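Local coordinates for protein export chaperone SatS (Mycobacterium tuberculosis H37Rv, PDB 6DNM) that serves as a chaperone for the SecA2 protein export pathway, represented here by its C-terminal domain, at residues T32-L37 with N97-S102; S51-E56 with A60-D65; D106-G111 with R174-L179; V153-V156 with H160-G163. All coordinates share one frame; numbering follows the deposited sequence.

Interaction 1. Residues T32-L37 with N97-S102; sequences TLRCYL and NVYVLS
Arg34 reaches across the sheet to Asn97 and Tyr99, and its course shows how one long side chain can join strands that are not neighbours. CB leaves strand 29-37 toward the 97-102 segment, with CG anti to the backbone N (chi1 -177°). The chain then bends at chi2 and again at chi3; the side chain as a whole also touches Ile21 of the intervening strand and Phe43 of strand 40-43. At the guanidinium, NE forms a long, weak ion pair with Asp129, and NH2 a similar one with Asp19. CZ stands 3.8 Å from Tyr99 OH. The real meeting is made by NH1: it donates a weak hydrogen bond to Asn97 OD1 at 3.0 Å, the N-H being bent to 126°. NH1 also lies 2.7 Å from Tyr99 OH, at the edge of that ring and near its plane, but the angle is too poor for a hydrogen bond. The guanidinium and phenol planes are turned 62° apart, and the hydroxyl is instead hydrogen-bonded to Glu125 of helix 117-134. The buried charge is probably spread over several imperfect partners, with Asp19, Asp129 and Glu125 nearby to offset it. This is a buried polar cluster between a mixed beta-sheet and the helix packed on it, bridging strands 29-37 and 98-100 across strand 19-24.

Interaction 2. Residues S51-E56 with A60-D65; sequences SVFGSE and ARYLAD
Phe53 and Tyr62 meet with their side chains at about a right angle, one coming from just after strand 49-52 and the other from helix 56-63. The phenyl group leads with its far end: CZ sits 3.4 Å from Tyr62 CG, over one face of the tyrosine ring and displaced toward its rim, while Phe53 CE1 rests 3.5 Å from Tyr62 CB. The ring planes are inclined by 53°, an oblique pairing with centroids 4.9 Å apart. In Tyr62, CG is anti to the backbone N (chi1 179°), which turns the ring toward residues 51-56, one face to Phe53; the ring also stacks with His67. Its hydroxyl reaches a water 2.8 Å from OH, and the same water donates to Ser51 OG at 2.7 Å. Ser51 OG has a second partner in Glu190, the C-terminal residue. Between strand and helix, Ser55 is the N-cap, its OG hydrogen-bonded to Ala58 N, and Ala60 N donates to Glu56 O over 2.9 Å in the first helical turn. The chemistry is therefore divided: dispersion between rings probably helps set the spacing of strand and helix, while the phenol's polar end is linked through a water to Ser51.

Interaction 3. Residues D106-G111 with R174-L179; sequences DDFADG and REWEKL
Phe108 and Trp176 are brought together by different first torsions on their two helices. In Phe108, CG is anti to the carbonyl carbon and beside the backbone N (chi1 -75°); in Trp176, on helix 170-185, CG extends opposite the backbone N (chi1 173°), carrying the indole out toward helix 104-110. With the CA atoms of Phe108 and Trp176 8.2 Å apart, the side chains cross at about a right angle. Phe108 approaches with one edge, and CE2 hangs 3.4 Å above the indole plane, offset toward the rim. It lies near the CD2-CE3 bond of the indole, 3.6 Å from both Trp176 CD2 and Trp176 CE3. Phe108 CD2 lies 3.8 Å from Trp176 CG. The phenyl ring and the five-membered ring are inclined by 55°, an oblique pairing. Around them, Leu149 and Leu152 of helix 148-157 also touch Phe108, while Leu104, Val105 and Leu127 touch Trp176. The indole NE1 makes a weak hydrogen bond with Glu180, one turn further along its own helix. Just past Phe108, Gly111 turns the chain out of the helix with a positive phi that suits glycine. Chemically this is an apolar contact, held by dispersion and by the close approach of Phe108 CE2 to the indole face, probably with a small electrostatic gain where the C-H at CE2 looks onto the pi cloud. Such a contact would favour a particular spacing of the two helices without any charged partner.

Interaction 4. Residues V153-V156 with H160-G163; sequences VAYV and HSVG
Tyr155 and Ser161 bring their CA atoms within 6.1 Å, although the backbones around them differ in kind. Residues 153-156 keep regular helical angles, whereas 160-163 form a loop: Ser161 is extended, and an ST turn spans Ser161 to Gly163. In that turn Ser161 OG accepts from Gly163 N at 3.2 Å, with a fairly straight N-H (157°), which ties the serine side chain to its own loop. The tyrosine is the side chain that crosses. With CG anti to the backbone N (chi1 178°), the ring is carried toward the loop, where CD1 and CE1 do the touching. Tyr155 CD1 meets Ser161 OG at 3.3 Å and Gly163 O at 3.4 Å. Tyr155 CE1 comes 3.2 Å from Ser161 O. At the ring edge, near its plane, Val162 C stands 4.1 Å from Tyr155 CE1. Ser161 O and Gly163 O approach obliquely from opposite sides of the ring plane, contacts that are mainly van der Waals. The phenol oxygen takes little part, Tyr155 OH standing 3.9 Å from Ser161 O. Nearby, His160 N is hydrogen-bonded to Asp158 OD1. Tyr155 also touches Pro112, Lys164 and Pro165. On the same helix 148-157, Val153 and Val156 pack against Leu120 of helix 117-134, so the loop leading toward helix 170-185 is laid on a helix itself anchored to the long helix.

Overall arrangement
The four contacts grade from polar interior to open surface. Interaction 1, near the centre of the chain, is a buried polar meeting across the sheet; interaction 3, also buried, is purely aromatic and joins helices. Interaction 2, partly buried, mixes rings with a water bridge, and interaction 4 sets a tyrosine ring against a surface loop, touching carbonyl and hydroxyl oxygens without hydrogen bonds. Interactions 1 and 2 are joined where strand 29-37 meets strand 49-52 and helix 56-63: Thr32 OG1 lies 2.7 Å from Ser51 O, and Leu33 packs on Leu63. Val153 of helix 148-157, the helix of interaction 4, packs on Phe108 of interaction 3. Interactions 2 and 4, with centres about 39 Å apart, lie on opposite sides of the chain's centre.

Interaction 1. Residues T32-L37 with N97-S102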
# COMPACT_ATOMS: atom_id res chain seq x y z
N THR A 32 3.83 1.55 -7.43
CA THR A 32 4.19 2.89 -6.99
C THR A 32 5.43 2.78 -6.12
O THR A 32 6.02 1.70 -5.99
CB THR A 32 3.01 3.62 -6.32
OG1 THR A 32 3.35 5.00 -6.11
CG2 THR A 32 2.64 2.99 -4.98
N LEU A 33 5.86 3.90 -5.53
CA LEU A 33 6.99 3.94 -4.62
C LEU A 33 6.53 4.43 -3.25
O LEU A 33 5.63 5.26 -3.14
CB LEU A 33 8.09 4.90 -5.10
CG LEU A 33 8.66 4.67 -6.50
CD1 LEU A 33 9.70 5.73 -6.84
CD2 LEU A 33 9.26 3.27 -6.63
N ARG A 34 7.18 3.91 -2.21
CA ARG A 34 6.89 4.32 -0.84
C ARG A 34 8.17 4.30 -0.02
O ARG A 34 9.01 3.41 -0.18
CB ARG A 34 5.89 3.37 -0.20
CG ARG A 34 5.47 3.77 1.23
CD ARG A 34 6.07 2.85 2.29
NE ARG A 34 5.79 1.47 1.93
CZ ARG A 34 6.39 0.38 2.40
NH1 ARG A 34 6.03 -0.81 1.97
NH2 ARG A 34 7.34 0.45 3.31
N CYS A 35 8.32 5.30 0.85
CA CYS A 35 9.42 5.33 1.80
C CYS A 35 8.88 5.80 3.15
O CYS A 35 7.70 6.13 3.29
CB CYS A 35 10.54 6.26 1.34
SG CYS A 35 10.08 8.00 1.34
N TYR A 36 9.76 5.82 4.14
CA TYR A 36 9.45 6.39 5.45
C TYR A 36 10.46 7.47 5.77
O TYR A 36 11.67 7.27 5.60
CB TYR A 36 9.48 5.31 6.52
CG TYR A 36 8.50 4.20 6.26
CD1 TYR A 36 7.15 4.33 6.59
CD2 TYR A 36 8.91 3.04 5.64
CE1 TYR A 36 6.24 3.30 6.34
CE2 TYR A 36 8.02 2.03 5.39
CZ TYR A 36 6.69 2.15 5.72
OH TYR A 36 5.82 1.11 5.45
N LEU A 37 9.97 8.62 6.21
CA LEU A 37 10.80 9.74 6.62
C LEU A 37 10.35 10.12 8.01
O LEU A 37 9.18 10.47 8.21
CB LEU A 37 10.58 10.92 5.67
CG LEU A 37 11.45 12.15 5.91
CD1 LEU A 37 12.93 11.78 5.87
CD2 LEU A 37 11.13 13.21 4.87
N ASN A 97 6.77 -6.39 0.03
CA ASN A 97 6.13 -5.18 -0.46
C ASN A 97 5.02 -5.48 -1.45
O ASN A 97 4.66 -4.63 -2.29
CB ASN A 97 7.18 -4.23 -1.05
CG ASN A 97 8.01 -3.59 0.02
OD1 ASN A 97 7.49 -3.23 1.07
ND2 ASN A 97 9.31 -3.48 -0.21
N VAL A 98 4.45 -6.69 -1.36
CA VAL A 98 3.31 -7.12 -2.16
C VAL A 98 2.07 -7.03 -1.28
O VAL A 98 1.98 -7.70 -0.24
CB VAL A 98 3.54 -8.54 -2.69
CG1 VAL A 98 2.27 -9.11 -3.29
CG2 VAL A 98 4.66 -8.55 -3.71
N TYR A 99 1.12 -6.20 -1.67
CA TYR A 99 -0.07 -5.93 -0.88
C TYR A 99 -1.31 -6.31 -1.68
O TYR A 99 -1.51 -5.81 -2.79
CB TYR A 99 -0.13 -4.45 -0.54
CG TYR A 99 1.02 -3.98 0.30
CD1 TYR A 99 1.10 -4.31 1.65
CD2 TYR A 99 2.05 -3.21 -0.24
CE1 TYR A 99 2.16 -3.87 2.44
CE2 TYR A 99 3.12 -2.77 0.54
CZ TYR A 99 3.16 -3.11 1.89
OH TYR A 99 4.20 -2.68 2.68
N VAL A 100 -2.15 -7.17 -1.13
CA VAL A 100 -3.27 -7.74 -1.87
C VAL A 100 -4.55 -7.41 -1.12
O VAL A 100 -4.80 -7.94 -0.03
CB VAL A 100 -3.12 -9.27 -2.06
CG1 VAL A 100 -4.29 -9.83 -2.88
CG2 VAL A 100 -1.80 -9.59 -2.71
N LEU A 101 -5.39 -6.57 -1.73
CA LEU A 101 -6.74 -6.33 -1.22
C LEU A 101 -7.76 -7.29 -1.81
O LEU A 101 -8.84 -7.47 -1.22
CB LEU A 101 -7.17 -4.89 -1.50
CG LEU A 101 -6.25 -3.80 -0.94
CD1 LEU A 101 -6.85 -2.42 -1.16
CD2 LEU A 101 -5.92 -4.03 0.53
N SER A 102 -7.43 -7.92 -2.94
CA SER A 102 -8.33 -8.81 -3.67
C SER A 102 -8.93 -9.89 -2.78
O SER A 102 -8.21 -10.59 -2.06
CB SER A 102 -7.54 -9.49 -4.78
OG SER A 102 -6.71 -8.55 -5.43

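Interaction 2. Residues S51-E56 with A60-D65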
# COMPACT_ATOMS: atom_id res chain seq x y z
N SER A 51 0.17 8.28 -6.63
CA SER A 51 0.22 8.00 -8.06
C SER A 51 0.47 6.51 -8.29
O SER A 51 1.47 5.96 -7.82
CB SER A 51 1.35 8.81 -8.71
OG SER A 51 1.04 10.19 -8.73
N VAL A 52 -0.43 5.86 -9.04
CA VAL A 52 -0.30 4.44 -9.34
C VAL A 52 -0.17 4.23 -10.84
O VAL A 52 -0.70 4.99 -11.66
CB VAL A 52 -1.45 3.60 -8.76
CG1 VAL A 52 -1.39 3.63 -7.25
CG2 VAL A 52 -2.81 4.07 -9.29
N PHE A 53 0.53 3.15 -11.20
CA PHE A 53 0.90 2.82 -12.57
C PHE A 53 0.57 1.36 -12.86
O PHE A 53 0.72 0.51 -11.98
CB PHE A 53 2.39 3.11 -12.80
CG PHE A 53 2.73 4.55 -12.57
CD1 PHE A 53 2.73 5.45 -13.63
CD2 PHE A 53 3.00 5.02 -11.29
CE1 PHE A 53 3.00 6.80 -13.41
CE2 PHE A 53 3.27 6.36 -11.07
CZ PHE A 53 3.28 7.25 -12.12
N GLY A 54 0.12 1.07 -14.08
CA GLY A 54 -0.30 -0.28 -14.40
C GLY A 54 0.83 -1.24 -14.73
O GLY A 54 0.58 -2.43 -14.92
N SER A 55 2.06 -0.75 -14.80
CA SER A 55 3.19 -1.60 -15.13
C SER A 55 4.46 -0.96 -14.60
O SER A 55 4.52 0.25 -14.36
CB SER A 55 3.31 -1.80 -16.64
OG SER A 55 3.63 -0.58 -17.29
N GLU A 56 5.48 -1.79 -14.48
CA GLU A 56 6.80 -1.27 -14.13
C GLU A 56 7.32 -0.33 -15.20
O GLU A 56 7.93 0.70 -14.89
CB GLU A 56 7.75 -2.43 -13.85
CG GLU A 56 7.28 -3.31 -12.70
CD GLU A 56 7.78 -4.74 -12.80
OE1 GLU A 56 6.94 -5.67 -12.97
OE2 GLU A 56 9.00 -4.94 -12.68
N ALA A 60 8.59 3.49 -14.70
CA ALA A 60 9.92 3.92 -15.12
C ALA A 60 9.85 5.11 -16.07
O ALA A 60 10.68 6.02 -15.99
CB ALA A 60 10.68 2.75 -15.75
N ARG A 61 8.86 5.12 -16.98
CA ARG A 61 8.70 6.26 -17.89
C ARG A 61 8.40 7.53 -17.12
O ARG A 61 8.94 8.60 -17.43
CB ARG A 61 7.56 5.99 -18.86
CG ARG A 61 7.89 5.03 -19.96
CD ARG A 61 8.76 5.67 -20.98
NE ARG A 61 9.05 4.74 -22.05
CZ ARG A 61 10.23 4.63 -22.63
NH1 ARG A 61 11.24 5.39 -22.23
NH2 ARG A 61 10.41 3.75 -23.61
N TYR A 62 7.51 7.44 -16.13
CA TYR A 62 7.18 8.59 -15.31
C TYR A 62 8.41 9.11 -14.57
O TYR A 62 8.65 10.32 -14.52
CB TYR A 62 6.08 8.19 -14.32
CG TYR A 62 5.66 9.28 -13.37
CD1 TYR A 62 4.63 10.16 -13.71
CD2 TYR A 62 6.27 9.43 -12.13
CE1 TYR A 62 4.23 11.16 -12.84
CE2 TYR A 62 5.89 10.43 -11.25
CZ TYR A 62 4.86 11.29 -11.61
OH TYR A 62 4.48 12.29 -10.73
N LEU A 63 9.21 8.19 -14.02
CA LEU A 63 10.37 8.58 -13.23
C LEU A 63 11.48 9.19 -14.07
O LEU A 63 12.38 9.83 -13.52
CB LEU A 63 10.90 7.37 -12.44
CG LEU A 63 9.95 6.82 -11.38
CD1 LEU A 63 10.42 5.44 -10.92
CD2 LEU A 63 9.85 7.79 -10.22
N ALA A 64 11.44 9.02 -15.40
CA ALA A 64 12.40 9.68 -16.28
C ALA A 64 12.10 11.16 -16.47
O ALA A 64 12.99 11.90 -16.91
CB ALA A 64 12.40 9.01 -17.66
N ASP A 65 10.89 11.60 -16.16
CA ASP A 65 10.50 12.98 -16.38
C ASP A 65 10.72 13.80 -15.12
O ASP A 65 10.69 13.28 -14.00
CB ASP A 65 9.02 13.06 -16.78
CG ASP A 65 8.78 12.60 -18.19
OD1 ASP A 65 9.71 12.71 -19.01
OD2 ASP A 65 7.66 12.14 -18.49
O HOH W 1 3.14 11.89 -8.34

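Interaction 3. Residues D106-G111 with R174-L179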
# COMPACT_ATOMS: atom_id res chain seq x y z
N ASP A 106 -15.00 -10.55 0.06
CA ASP A 106 -15.73 -11.82 0.03
C ASP A 106 -15.39 -12.67 1.25
O ASP A 106 -16.27 -13.30 1.84
CB ASP A 106 -15.43 -12.57 -1.27
CG ASP A 106 -15.79 -11.75 -2.50
OD1 ASP A 106 -14.89 -11.47 -3.31
OD2 ASP A 106 -16.97 -11.37 -2.63
N ASP A 107 -14.12 -12.65 1.67
CA ASP A 107 -13.71 -13.47 2.81
C ASP A 107 -14.32 -12.98 4.11
O ASP A 107 -14.74 -13.79 4.94
CB ASP A 107 -12.18 -13.52 2.90
CG ASP A 107 -11.56 -14.23 1.72
OD1 ASP A 107 -12.26 -15.04 1.09
OD2 ASP A 107 -10.37 -13.99 1.42
N PHE A 108 -14.37 -11.66 4.33
CA PHE A 108 -14.99 -11.13 5.54
C PHE A 108 -16.44 -11.60 5.66
O PHE A 108 -16.92 -11.86 6.77
CB PHE A 108 -14.93 -9.60 5.55
CG PHE A 108 -13.57 -9.04 5.88
CD1 PHE A 108 -12.85 -9.49 6.98
CD2 PHE A 108 -13.02 -8.05 5.09
CE1 PHE A 108 -11.59 -8.97 7.27
CE2 PHE A 108 -11.78 -7.53 5.38
CZ PHE A 108 -11.06 -7.99 6.47
N ALA A 109 -17.14 -11.71 4.53
CA ALA A 109 -18.53 -12.14 4.55
C ALA A 109 -18.69 -13.57 5.05
O ALA A 109 -19.76 -13.92 5.57
CB ALA A 109 -19.16 -12.00 3.16
N ASP A 110 -17.65 -14.39 4.92
CA ASP A 110 -17.67 -15.77 5.39
C ASP A 110 -17.07 -15.92 6.79
O ASP A 110 -17.07 -17.03 7.33
CB ASP A 110 -16.93 -16.67 4.41
CG ASP A 110 -17.68 -16.86 3.11
OD1 ASP A 110 -18.93 -16.81 3.13
OD2 ASP A 110 -17.02 -17.07 2.07
N GLY A 111 -16.58 -14.84 7.38
CA GLY A 111 -16.10 -14.89 8.74
C GLY A 111 -14.59 -14.99 8.85
O GLY A 111 -13.87 -15.14 7.85
N ARG A 174 -19.83 -4.31 5.27
CA ARG A 174 -20.19 -2.94 4.92
C ARG A 174 -19.07 -1.98 5.27
O ARG A 174 -18.73 -1.09 4.48
CB ARG A 174 -21.46 -2.56 5.69
CG ARG A 174 -22.30 -1.47 5.06
CD ARG A 174 -21.83 -0.07 5.44
NE ARG A 174 -21.94 0.23 6.87
CZ ARG A 174 -21.04 0.94 7.54
NH1 ARG A 174 -21.21 1.18 8.84
NH2 ARG A 174 -19.98 1.42 6.92
N GLU A 175 -18.46 -2.15 6.44
CA GLU A 175 -17.38 -1.26 6.85
C GLU A 175 -16.15 -1.46 5.97
O GLU A 175 -15.48 -0.49 5.59
CB GLU A 175 -17.08 -1.45 8.34
CG GLU A 175 -18.22 -0.89 9.22
CD GLU A 175 -18.14 -1.26 10.68
OE1 GLU A 175 -17.16 -1.92 11.10
OE2 GLU A 175 -19.06 -0.87 11.44
N TRP A 176 -15.86 -2.71 5.59
CA TRP A 176 -14.73 -2.94 4.70
C TRP A 176 -14.97 -2.30 3.34
O TRP A 176 -14.06 -1.70 2.76
CB TRP A 176 -14.46 -4.43 4.51
CG TRP A 176 -13.42 -4.64 3.47
CD1 TRP A 176 -13.61 -4.99 2.17
CD2 TRP A 176 -12.01 -4.43 3.62
NE1 TRP A 176 -12.41 -5.04 1.50
CE2 TRP A 176 -11.41 -4.70 2.37
CE3 TRP A 176 -11.20 -4.06 4.70
CZ2 TRP A 176 -10.04 -4.62 2.17
CZ3 TRP A 176 -9.84 -3.98 4.49
CH2 TRP A 176 -9.27 -4.25 3.25
N GLU A 177 -16.19 -2.44 2.81
CA GLU A 177 -16.50 -1.85 1.51
C GLU A 177 -16.28 -0.34 1.53
O GLU A 177 -15.75 0.23 0.57
CB GLU A 177 -17.93 -2.19 1.11
CG GLU A 177 -18.07 -3.63 0.68
CD GLU A 177 -19.51 -4.05 0.45
OE1 GLU A 177 -20.42 -3.41 1.00
OE2 GLU A 177 -19.71 -5.03 -0.30
N LYS A 178 -16.67 0.32 2.62
CA LYS A 178 -16.46 1.76 2.75
C LYS A 178 -14.97 2.07 2.81
O LYS A 178 -14.50 3.03 2.19
CB LYS A 178 -17.17 2.27 4.00
CG LYS A 178 -17.34 3.76 4.08
CD LYS A 178 -18.63 4.11 4.81
CE LYS A 178 -18.82 5.61 4.97
NZ LYS A 178 -18.86 6.34 3.67
N LEU A 179 -14.21 1.25 3.52
CA LEU A 179 -12.78 1.46 3.62
C LEU A 179 -12.09 1.25 2.28
O LEU A 179 -11.19 2.02 1.91
CB LEU A 179 -12.21 0.55 4.71
CG LEU A 179 -10.75 0.74 5.11
CD1 LEU A 179 -10.48 2.18 5.54
CD2 LEU A 179 -10.38 -0.23 6.20

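Interaction 4. Residues V153-V156 with H160-G163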
# COMPACT_ATOMS: atom_id res chain seq x y z
N VAL A 153 -10.82 -7.79 12.28
CA VAL A 153 -9.41 -7.71 11.89
C VAL A 153 -8.52 -8.08 13.07
O VAL A 153 -7.58 -8.88 12.92
CB VAL A 153 -9.10 -6.31 11.35
CG1 VAL A 153 -7.59 -6.10 11.20
CG2 VAL A 153 -9.82 -6.10 10.03
N ALA A 154 -8.78 -7.51 14.25
CA ALA A 154 -7.94 -7.80 15.41
C ALA A 154 -7.96 -9.29 15.73
O ALA A 154 -6.93 -9.88 16.06
CB ALA A 154 -8.37 -6.95 16.61
N TYR A 155 -9.14 -9.92 15.61
CA TYR A 155 -9.23 -11.35 15.88
C TYR A 155 -8.40 -12.16 14.90
O TYR A 155 -7.64 -13.05 15.31
CB TYR A 155 -10.70 -11.79 15.87
CG TYR A 155 -10.82 -13.28 16.09
CD1 TYR A 155 -10.73 -13.81 17.38
CD2 TYR A 155 -10.98 -14.17 15.03
CE1 TYR A 155 -10.82 -15.18 17.60
CE2 TYR A 155 -11.07 -15.54 15.24
CZ TYR A 155 -10.99 -16.03 16.53
OH TYR A 155 -11.08 -17.40 16.74
N VAL A 156 -8.53 -11.88 13.60
CA VAL A 156 -7.79 -12.65 12.59
C VAL A 156 -6.29 -12.49 12.79
O VAL A 156 -5.52 -13.45 12.62
CB VAL A 156 -8.22 -12.24 11.16
CG1 VAL A 156 -7.28 -12.87 10.11
CG2 VAL A 156 -9.67 -12.63 10.89
N HIS A 160 -3.79 -15.94 19.21
CA HIS A 160 -4.02 -16.27 20.61
C HIS A 160 -5.32 -15.69 21.14
O HIS A 160 -5.58 -15.77 22.35
CB HIS A 160 -2.84 -15.80 21.46
CG HIS A 160 -1.59 -16.57 21.23
ND1 HIS A 160 -1.28 -17.72 21.93
CD2 HIS A 160 -0.57 -16.38 20.35
CE1 HIS A 160 -0.12 -18.20 21.50
NE2 HIS A 160 0.33 -17.40 20.55
N SER A 161 -6.15 -15.10 20.28
CA SER A 161 -7.42 -14.55 20.72
C SER A 161 -8.52 -15.60 20.60
O SER A 161 -8.60 -16.32 19.60
CB SER A 161 -7.80 -13.33 19.87
OG SER A 161 -9.14 -12.94 20.15
N VAL A 162 -9.36 -15.67 21.63
CA VAL A 162 -10.52 -16.54 21.64
C VAL A 162 -11.83 -15.75 21.54
O VAL A 162 -12.91 -16.33 21.69
CB VAL A 162 -10.53 -17.49 22.85
CG1 VAL A 162 -9.48 -18.56 22.68
CG2 VAL A 162 -10.30 -16.71 24.15
N GLY A 163 -11.75 -14.45 21.28
CA GLY A 163 -12.96 -13.66 21.14
C GLY A 163 -13.48 -13.68 19.72
O GLY A 163 -13.43 -12.66 19.02